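Local atomic coordinates of uncharacterized protein (Bacillus subtilis, PDB entry 5IHY), a protein that probably acts as a metal-dependent phosphohydrolase of the all-helical HD-domain family. Residues D14-W19 / V87-G92; E48-D53 / L119-K124. All coordinates share one frame; numbering follows the deposited sequence.

Interaction 1: residues D14-W19 / V87-G92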
# COMPACT_ATOMS: atom_id res chain seq x y z
N ASP B 14 -27.22 15.26 -4.67
CA ASP B 14 -26.43 16.11 -3.77
C ASP B 14 -26.77 15.85 -2.30
O ASP B 14 -25.87 15.84 -1.45
CB ASP B 14 -26.62 17.60 -4.10
CG ASP B 14 -25.43 18.45 -3.67
OD1 ASP B 14 -24.27 18.01 -3.84
OD2 ASP B 14 -25.66 19.58 -3.17
N GLN B 15 -28.05 15.63 -2.00
CA GLN B 15 -28.51 15.27 -0.65
C GLN B 15 -27.90 13.94 -0.20
O GLN B 15 -27.46 13.81 0.95
CB GLN B 15 -30.04 15.21 -0.59
CG GLN B 15 -30.74 16.56 -0.48
CD GLN B 15 -32.26 16.43 -0.52
OE1 GLN B 15 -32.83 15.78 -1.40
NE2 GLN B 15 -32.93 17.07 0.43
N ILE B 16 -27.89 12.96 -1.10
CA ILE B 16 -27.33 11.64 -0.81
C ILE B 16 -25.81 11.68 -0.67
O ILE B 16 -25.26 10.99 0.19
CB ILE B 16 -27.75 10.60 -1.88
CG1 ILE B 16 -29.28 10.49 -1.94
CG2 ILE B 16 -27.16 9.23 -1.57
CD1 ILE B 16 -29.81 10.00 -3.26
N ARG B 17 -25.15 12.48 -1.50
CA ARG B 17 -23.69 12.63 -1.45
C ARG B 17 -23.23 13.22 -0.11
O ARG B 17 -22.29 12.70 0.50
CB ARG B 17 -23.16 13.47 -2.62
CG ARG B 17 -22.97 12.69 -3.91
CD ARG B 17 -22.20 13.47 -4.96
NE ARG B 17 -21.83 12.62 -6.09
CZ ARG B 17 -20.67 11.98 -6.22
NH1 ARG B 17 -19.72 12.11 -5.30
NH2 ARG B 17 -20.44 11.22 -7.28
N THR B 18 -23.91 14.28 0.32
CA THR B 18 -23.69 14.90 1.63
C THR B 18 -23.89 13.89 2.77
O THR B 18 -23.00 13.71 3.61
CB THR B 18 -24.62 16.13 1.87
OG1 THR B 18 -24.42 17.10 0.83
CG2 THR B 18 -24.34 16.79 3.22
N TRP B 19 -25.04 13.22 2.76
CA TRP B 19 -25.42 12.27 3.80
C TRP B 19 -24.41 11.13 3.98
O TRP B 19 -24.07 10.77 5.11
CB TRP B 19 -26.83 11.72 3.52
CG TRP B 19 -27.24 10.52 4.33
CD1 TRP B 19 -27.35 10.44 5.69
CD2 TRP B 19 -27.62 9.24 3.82
NE1 TRP B 19 -27.76 9.18 6.06
CE2 TRP B 19 -27.93 8.42 4.93
CE3 TRP B 19 -27.72 8.69 2.53
CZ2 TRP B 19 -28.34 7.09 4.79
CZ3 TRP B 19 -28.13 7.37 2.40
CH2 TRP B 19 -28.43 6.59 3.52
N VAL B 87 -36.57 7.48 0.70
CA VAL B 87 -37.97 7.89 0.63
C VAL B 87 -38.18 9.28 1.23
O VAL B 87 -38.97 10.08 0.72
CB VAL B 87 -38.91 6.85 1.32
CG1 VAL B 87 -40.35 7.36 1.39
CG2 VAL B 87 -38.87 5.51 0.60
N THR B 88 -37.45 9.56 2.31
CA THR B 88 -37.49 10.85 3.00
C THR B 88 -36.80 11.95 2.17
O THR B 88 -37.16 13.12 2.26
CB THR B 88 -36.85 10.74 4.40
OG1 THR B 88 -37.55 9.73 5.14
CG2 THR B 88 -36.92 12.06 5.16
N PHE B 89 -35.82 11.55 1.36
CA PHE B 89 -35.19 12.48 0.42
C PHE B 89 -36.10 12.81 -0.76
O PHE B 89 -35.86 13.76 -1.50
CB PHE B 89 -33.83 11.96 -0.06
CG PHE B 89 -32.70 12.21 0.91
CD1 PHE B 89 -32.61 13.42 1.60
CD2 PHE B 89 -31.73 11.25 1.13
CE1 PHE B 89 -31.57 13.66 2.50
CE2 PHE B 89 -30.69 11.47 2.02
CZ PHE B 89 -30.61 12.68 2.70
N GLY B 90 -37.15 12.00 -0.94
CA GLY B 90 -38.18 12.28 -1.94
C GLY B 90 -38.19 11.34 -3.12
O GLY B 90 -39.07 11.43 -3.98
N ILE B 91 -37.22 10.43 -3.16
CA ILE B 91 -37.03 9.50 -4.28
C ILE B 91 -38.23 8.56 -4.43
O ILE B 91 -38.80 8.10 -3.44
CB ILE B 91 -35.70 8.70 -4.11
CG1 ILE B 91 -34.53 9.68 -4.00
CG2 ILE B 91 -35.48 7.72 -5.26
CD1 ILE B 91 -33.34 9.13 -3.24
N GLY B 92 -38.61 8.30 -5.68
CA GLY B 92 -39.82 7.52 -5.99
C GLY B 92 -39.71 6.04 -5.68
O GLY B 92 -38.61 5.52 -5.44

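Interaction 2: residues E48-D53 / L119-K124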
# COMPACT_ATOMS: atom_id res chain seq x y z
N GLU B 48 -22.94 4.75 -18.67
CA GLU B 48 -23.16 5.52 -19.88
C GLU B 48 -22.91 4.66 -21.13
O GLU B 48 -23.74 4.61 -22.04
CB GLU B 48 -22.27 6.78 -19.89
CG GLU B 48 -22.82 7.93 -20.72
CD GLU B 48 -22.62 7.75 -22.21
OE1 GLU B 48 -21.60 7.13 -22.62
OE2 GLU B 48 -23.47 8.23 -22.99
N LYS B 49 -21.77 3.98 -21.17
CA LYS B 49 -21.42 3.10 -22.29
C LYS B 49 -22.31 1.86 -22.35
O LYS B 49 -22.50 1.28 -23.42
CB LYS B 49 -19.95 2.68 -22.24
CG LYS B 49 -18.93 3.82 -22.25
CD LYS B 49 -18.97 4.60 -23.55
CE LYS B 49 -18.17 5.89 -23.44
NZ LYS B 49 -18.75 6.95 -24.32
N GLU B 50 -22.85 1.46 -21.19
CA GLU B 50 -23.65 0.23 -21.07
C GLU B 50 -25.17 0.44 -21.08
O GLU B 50 -25.93 -0.51 -20.89
CB GLU B 50 -23.23 -0.55 -19.82
CG GLU B 50 -21.84 -1.20 -19.88
CD GLU B 50 -21.72 -2.26 -20.97
OE1 GLU B 50 -22.72 -3.00 -21.19
OE2 GLU B 50 -20.64 -2.37 -21.60
N ASN B 51 -25.60 1.68 -21.31
CA ASN B 51 -27.03 2.04 -21.37
C ASN B 51 -27.83 1.76 -20.09
O ASN B 51 -29.03 1.45 -20.14
CB ASN B 51 -27.71 1.40 -22.59
CG ASN B 51 -28.91 2.19 -23.08
OD1 ASN B 51 -29.88 1.62 -23.57
ND2 ASN B 51 -28.85 3.51 -22.95
N ALA B 52 -27.16 1.86 -18.94
CA ALA B 52 -27.81 1.66 -17.65
C ALA B 52 -28.54 2.92 -17.21
O ALA B 52 -28.27 4.01 -17.72
CB ALA B 52 -26.77 1.27 -16.61
N ASP B 53 -29.49 2.78 -16.29
CA ASP B 53 -30.09 3.94 -15.66
C ASP B 53 -29.06 4.59 -14.74
O ASP B 53 -28.57 3.97 -13.79
CB ASP B 53 -31.35 3.57 -14.87
CG ASP B 53 -32.05 4.78 -14.27
OD1 ASP B 53 -31.38 5.57 -13.56
OD2 ASP B 53 -33.26 4.96 -14.51
N LEU B 119 -27.67 -9.89 -10.72
CA LEU B 119 -27.67 -8.43 -10.81
C LEU B 119 -28.31 -7.93 -12.11
O LEU B 119 -28.11 -8.53 -13.16
CB LEU B 119 -26.25 -7.86 -10.72
CG LEU B 119 -25.38 -8.03 -9.46
CD1 LEU B 119 -23.96 -7.58 -9.75
CD2 LEU B 119 -25.94 -7.26 -8.27
N SER B 120 -29.06 -6.84 -12.02
CA SER B 120 -29.52 -6.12 -13.21
C SER B 120 -28.33 -5.41 -13.88
O SER B 120 -27.22 -5.42 -13.36
CB SER B 120 -30.63 -5.12 -12.85
OG SER B 120 -30.17 -4.13 -11.94
N ILE B 121 -28.57 -4.81 -15.05
CA ILE B 121 -27.51 -4.09 -15.76
C ILE B 121 -26.88 -3.01 -14.86
O ILE B 121 -25.66 -2.84 -14.85
CB ILE B 121 -27.99 -3.54 -17.15
CG1 ILE B 121 -26.83 -2.91 -17.94
CG2 ILE B 121 -29.17 -2.57 -17.02
CD1 ILE B 121 -25.87 -3.92 -18.55
N GLU B 122 -27.72 -2.33 -14.08
CA GLU B 122 -27.28 -1.32 -13.11
C GLU B 122 -26.39 -1.90 -12.01
O GLU B 122 -25.39 -1.30 -11.62
CB GLU B 122 -28.50 -0.62 -12.48
CG GLU B 122 -29.21 0.38 -13.38
CD GLU B 122 -30.14 -0.27 -14.38
OE1 GLU B 122 -30.65 -1.38 -14.11
OE2 GLU B 122 -30.37 0.35 -15.45
N GLY B 123 -26.77 -3.07 -11.50
CA GLY B 123 -25.98 -3.77 -10.49
C GLY B 123 -24.63 -4.21 -11.03
O GLY B 123 -23.60 -4.00 -10.40
N LYS B 124 -24.66 -4.81 -12.22
CA LYS B 124 -23.46 -5.28 -12.90
C LYS B 124 -22.44 -4.16 -13.04
O LYS B 124 -21.26 -4.36 -12.79
CB LYS B 124 -23.80 -5.84 -14.28
CG LYS B 124 -24.34 -7.26 -14.26
CD LYS B 124 -24.77 -7.72 -15.64
CE LYS B 124 -24.96 -9.23 -15.71
NZ LYS B 124 -26.13 -9.71 -14.93

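Interaction 1: residues D14-W19 / V87-G92
The phenyl ring of F89 is pushed against the flank of helix 9-23, where Q15, I16 and W19 meet it from different directions. Q15 lies over one face: its CB sits 4.0 Å from the centroid of the F89 ring and 21° off the ring normal, a CH-pi contact displaced toward the rim. Beyond CB the glutamine chain runs extended past the ring, opposite in direction to the phenylalanine side chain, so that the amide carbon CD of Q15 comes 3.7 Å from CD1 of F89, with the amide plane turned 45° from the ring. W19 meets the far end of the same ring. Its CB touches CZ of F89 at 4.0 Å, close to the phenyl plane, and the indole makes an offset edge-to-face pair with F89, the planes standing at 68°. CG of W19 stands anti to the backbone N, and from there the indole offers the face of its five-membered ring to the edge of F89. I16 crosses the phenyl group at an angle, CG1 lying 4.0 Å from CD2 of F89, and its CD1 continues to meet CD1 of I91 tip to tip at 3.6 Å.

F89 lies in the last turn of helix 79-89, and G90, with positive phi, forms a Schellman motif there; the chain then turns, and I91 also points back at helix 9-23. Behind I16 and W19 stands helix 54-63, with V63 touching both. Cohesion rests on dispersion and the weak electrostatics of the aromatic groups, which tie the N-terminal helix to the end of helix 79-89 through packing of side chains, with no hydrogen bond between the segments.

Interaction 2: residues E48-D53 / L119-K124
A single hydrogen bond joins the backbone of D53 to the side chain of E122: the amide N of D53 donates to OE2 of E122 over 2.7 Å, almost straight at 175°. The carboxylate receives it on the anti lone pair, the one turned away from OE1. A bend at chi2 of E122 (80°) folds the carboxylate back toward the 48-53 segment, while OE1 forms a salt bridge with R98 on helix 93-106. Each oxygen of this buried acid thus has a polar partner, and the arginine would be expected to favour its charged form. The carboxylate of D53 is directed differently. Its CG stands anti to the backbone N (chi1 -176°), and OD1 caps the N of I56 at the start of helix 54-63, leaving 5.5 Å between OD2 of D53 and OE2 of E122.

Helix 33-49 and helix 54-63 are consecutive helices of the HD domain, and the short connection between them is where helix 121-132 makes this contact. Positive phi at N51 forms a Schellman motif at the end of the first helix, and D53 is the N-cap of the second. On the other side, S120 occupies the N-cap position before helix 121-132, placing I121 and E122 in its first turn.

Van der Waals contacts border the hydrogen bond. The CB of D53 lies beside it, 3.4 Å from OE2 of E122, and the methyl CB of A52 is 4.1 Å from CG of the same glutamate. A looser apolar approach brings CB of A52 to 4.4 Å from CG1 of I121. That same CG1 rests 3.9 Å from the carbonyl O of E50, whose own carboxylate turns to T180 through OE2.

How the interactions relate
Interactions 1 and 2 lie about 21 Å apart between centres and do not touch, their nearest atoms being about 10 Å apart. Neither lies in the core: interaction 1 is partly buried though farther from the chain centre, and interaction 2 is a surface contact, although E122 itself is buried. They use different pairs of helices, although helix 9-23 and helix 33-49 are consecutive and helix 54-63 borders both contacts. Along the chain their segments alternate, so the two contacts interlock in sequence order. Each includes a helix ended by a Schellman motif. Chemically they diverge: interaction 1 is aromatic and aliphatic, whereas interaction 2 centres on one buried carboxylate gripping a backbone amide.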